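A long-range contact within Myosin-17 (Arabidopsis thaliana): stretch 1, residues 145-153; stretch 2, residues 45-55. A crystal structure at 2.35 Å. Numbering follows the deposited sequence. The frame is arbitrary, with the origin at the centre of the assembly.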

# COMPACT_ATOMS: atom_id res chain seq x y z
N GLN A 145 20.55 21.95 -13.32
CA GLN A 145 21.37 20.75 -13.02
C GLN A 145 22.68 21.18 -12.36
O GLN A 145 23.28 22.17 -12.81
CB GLN A 145 21.66 19.97 -14.31
CG GLN A 145 20.42 19.42 -15.00
CD GLN A 145 20.20 17.95 -14.73
OE1 GLN A 145 20.67 17.09 -15.47
NE2 GLN A 145 19.46 17.65 -13.68
N VAL A 146 23.10 20.46 -11.31
CA VAL A 146 24.44 20.60 -10.66
C VAL A 146 25.11 19.22 -10.66
O VAL A 146 24.42 18.23 -10.36
CB VAL A 146 24.32 21.18 -9.23
CG1 VAL A 146 23.31 22.32 -9.17
CG2 VAL A 146 24.00 20.13 -8.18
N GLU A 147 26.40 19.16 -11.02
CA GLU A 147 27.20 17.90 -10.97
C GLU A 147 27.45 17.58 -9.50
O GLU A 147 28.37 18.18 -8.91
CB GLU A 147 28.48 18.03 -11.80
CG GLU A 147 28.23 18.11 -13.30
CD GLU A 147 29.44 17.84 -14.18
OE1 GLU A 147 29.99 16.73 -14.09
OE2 GLU A 147 29.83 18.75 -14.94
N ALA A 148 26.64 16.68 -8.94
CA ALA A 148 26.63 16.30 -7.51
C ALA A 148 27.92 15.55 -7.15
O ALA A 148 28.31 14.66 -7.92
CB ALA A 148 25.41 15.46 -7.21
N LYS A 149 28.54 15.92 -6.02
CA LYS A 149 29.70 15.21 -5.43
C LYS A 149 29.17 14.04 -4.59
O LYS A 149 27.94 13.90 -4.49
CB LYS A 149 30.56 16.18 -4.62
CG LYS A 149 31.20 17.31 -5.44
CD LYS A 149 32.11 16.83 -6.55
CE LYS A 149 32.73 17.96 -7.34
NZ LYS A 149 31.76 18.55 -8.29
N TYR A 150 30.08 13.23 -4.03
CA TYR A 150 29.77 11.89 -3.46
C TYR A 150 28.85 12.00 -2.25
O TYR A 150 27.96 11.17 -2.10
CB TYR A 150 31.07 11.12 -3.17
CG TYR A 150 31.87 10.76 -4.40
CD1 TYR A 150 31.24 10.40 -5.59
CD2 TYR A 150 33.25 10.78 -4.39
CE1 TYR A 150 31.96 10.07 -6.72
CE2 TYR A 150 33.99 10.45 -5.51
CZ TYR A 150 33.34 10.10 -6.68
OH TYR A 150 34.05 9.78 -7.80
N PRO A 151 29.02 12.99 -1.34
CA PRO A 151 28.08 13.15 -0.22
C PRO A 151 26.62 13.29 -0.67
O PRO A 151 25.75 12.74 -0.02
CB PRO A 151 28.56 14.43 0.47
CG PRO A 151 30.02 14.53 0.10
CD PRO A 151 30.10 13.98 -1.31
N ALA A 152 26.39 14.01 -1.77
CA ALA A 152 25.06 14.35 -2.32
C ALA A 152 24.41 13.13 -2.99
O ALA A 152 23.19 12.97 -2.85
CB ALA A 152 25.18 15.50 -3.29
N LEU A 153 25.20 12.32 -3.70
CA LEU A 153 24.71 11.10 -4.41
C LEU A 153 24.32 10.03 -3.39
O LEU A 153 23.32 9.32 -3.63
CB LEU A 153 25.79 10.58 -5.36
CG LEU A 153 26.18 11.52 -6.50
CD1 LEU A 153 27.37 10.97 -7.27
CD2 LEU A 153 25.01 11.77 -7.45
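Stretch 2 (45-55) SFEVERTSVFD

Stretch 2 runs alongside stretch 1 in the same sense: A148 lies nearest F46, K149 nearest E47 and P151 nearest R50, with CA-CA separations of 5.0, 5.3 and 6.1 Å. Residues nearly a hundred positions apart in sequence are thereby brought together, and the contact buries 574 Å² in total, both sides summed. Stretch 1 passes from a short strand at V146 and E147 through A148 and K149 into a helix that begins at Y150. Stretch 2, for its part, turns with phi/psi values of -73/-19° at F46 and -110/-4° at E47, opens to an extended conformation at V48 (-83/143°), bends back at E49 (-79/-21°) and is extended again at R50 and T51 before entering a helix of its own, which includes V53 to D55.

The two backbones are joined by one hydrogen bond, from K149 N to F46 O, at 2.8 Å and with an N-H...O angle of 168°, so the donor points almost straight at the carbonyl. The same oxygen receives a CA-H...O contact from A148, with A148 CA 3.3 Å from F46 O. F46 O thus meets stretch 1 just before its helix, where K149 occupies the N-cap position.

P151 is the residue of stretch 1 most covered by stretch 2. Its CB points toward the other stretch, and its ring rests on the backbone from V48 to R50: P151 CG is 3.2 Å from E49 O and 3.6 Å from V48 O. Farther along, P151 CB packs against the aromatic ring of F54, 3.9 Å from F54 CD2. The proline therefore spans both the loop and the helix that follows it.

K149, nearly as well covered, also points its CB toward stretch 2. The start of its aliphatic chain lies on the neighbouring backbone, with K149 CG 3.2 Å from E47 O and K149 CB 3.3 Å from V48 O. The side chain of E49 leaves its CA away from stretch 1, but m rotamers at chi1 and chi2 bring its end nearer, placing E49 OE2 3.3 Å from K149 CE. The lysine amine itself makes a weak hydrogen bond within its own stretch, K149 NZ to E147 O at 3.5 Å.

F46 is the most covered residue of stretch 2, and its side chain extends the contact begun by its carbonyl. The CB of V146 points toward stretch 2, and V146 CG2 comes to 3.5 Å from F46 CB, while A152 CB meets the edge of the ring, 4.0 Å from F46 CD1. A152 also touches the second phenylalanine: its CA lies over one face of the F54 ring, 4.1 Å from the centroid and 24° off the ring normal, and A152 CB is 3.9 Å from F54 CZ. The small alanine side chain thus contacts both aromatic rings. Near the start of the second helix, T51 provides a capping bond, weak at 3.3 Å, from V53 N to T51 OG1.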

# COMPACT_ATOMS: atom_id res chain seq x y z
N SER A 45 25.87 22.76 -1.29
CA SER A 45 26.16 21.53 -0.51
C SER A 45 26.17 20.30 -1.44
O SER A 45 26.74 19.27 -1.03
CB SER A 45 25.16 21.35 0.60
OG SER A 45 25.32 22.35 1.59
N PHE A 46 25.57 20.40 -2.62
CA PHE A 46 25.57 19.34 -3.65
C PHE A 46 26.96 19.24 -4.29
O PHE A 46 27.27 18.19 -4.88
CB PHE A 46 24.49 19.59 -4.71
CG PHE A 46 23.07 19.56 -4.19
CD1 PHE A 46 22.62 18.52 -3.39
CD2 PHE A 46 22.17 20.56 -4.52
CE1 PHE A 46 21.31 18.49 -2.92
CE2 PHE A 46 20.87 20.54 -4.05
CZ PHE A 46 20.44 19.50 -3.25
N GLU A 47 27.78 20.29 -4.17
CA GLU A 47 29.08 20.44 -4.88
C GLU A 47 30.28 20.31 -3.92
O GLU A 47 31.42 20.32 -4.43
CB GLU A 47 29.12 21.78 -5.62
CG GLU A 47 28.26 21.81 -6.86
CD GLU A 47 28.02 23.19 -7.44
OE1 GLU A 47 27.30 23.98 -6.79
OE2 GLU A 47 28.55 23.48 -8.53
N VAL A 48 30.06 20.17 -2.61
CA VAL A 48 31.16 19.98 -1.61
C VAL A 48 31.53 18.49 -1.57
O VAL A 48 30.63 17.65 -1.68
CB VAL A 48 30.80 20.50 -0.21
CG1 VAL A 48 30.42 21.97 -0.24
CG2 VAL A 48 29.70 19.69 0.46
N GLU A 49 32.82 18.20 -1.40
CA GLU A 49 33.40 16.83 -1.43
C GLU A 49 33.13 16.12 -0.10
O GLU A 49 33.19 14.88 -0.08
CB GLU A 49 34.90 16.90 -1.72
CG GLU A 49 35.24 17.55 -3.06
CD GLU A 49 35.10 16.65 -4.28
OE1 GLU A 49 34.84 15.44 -4.10
OE2 GLU A 49 35.26 17.16 -5.40
N ARG A 50 32.86 16.88 0.97
CA ARG A 50 32.58 16.35 2.34
C ARG A 50 31.72 17.36 3.10
O ARG A 50 31.99 18.57 2.99
CB ARG A 50 33.89 16.06 3.07
CG ARG A 50 33.75 15.17 4.30
CD ARG A 50 35.06 15.04 5.06
NE ARG A 50 34.99 14.07 6.15
CZ ARG A 50 35.20 12.75 6.03
NH1 ARG A 50 35.50 12.22 4.85
NH2 ARG A 50 35.11 11.98 7.09
N THR A 51 30.72 16.88 3.85
CA THR A 51 29.79 17.70 4.68
C THR A 51 28.89 16.79 5.52
O THR A 51 28.61 15.66 5.07
CB THR A 51 28.94 18.64 3.81
OG1 THR A 51 28.08 19.39 4.67
CG2 THR A 51 28.09 17.91 2.78
N SER A 52 28.43 17.30 6.67
CA SER A 52 27.56 16.59 7.65
C SER A 52 26.08 16.93 7.41
O SER A 52 25.23 16.26 8.03
CB SER A 52 27.97 16.93 9.06
OG SER A 52 29.17 16.27 9.42
N VAL A 53 25.79 17.93 6.57
CA VAL A 53 24.41 18.47 6.37
C VAL A 53 23.45 17.33 6.01
O VAL A 53 22.37 17.26 6.62
CB VAL A 53 24.38 19.60 5.32
CG1 VAL A 53 24.75 19.12 3.92
CG2 VAL A 53 23.03 20.31 5.30
N PHE A 54 23.85 16.47 5.07
CA PHE A 54 23.00 15.37 4.53
C PHE A 54 22.71 14.35 5.63
O PHE A 54 21.54 13.98 5.81
CB PHE A 54 23.69 14.72 3.32
CG PHE A 54 23.90 15.64 2.16
CD1 PHE A 54 22.82 16.21 1.50
CD2 PHE A 54 25.18 15.95 1.72
CE1 PHE A 54 23.02 17.07 0.42
CE2 PHE A 54 25.38 16.80 0.64
CZ PHE A 54 24.30 17.36 -0.00
N ASP A 55 23.75 13.92 6.36
CA ASP A 55 23.64 12.97 7.51
C ASP A 55 22.62 13.50 8.52
O ASP A 55 21.80 12.70 9.00
CB ASP A 55 25.00 12.76 8.19
CG ASP A 55 25.90 11.76 7.51
OD1 ASP A 55 25.42 11.05 6.59
OD2 ASP A 55 27.08 11.68 7.89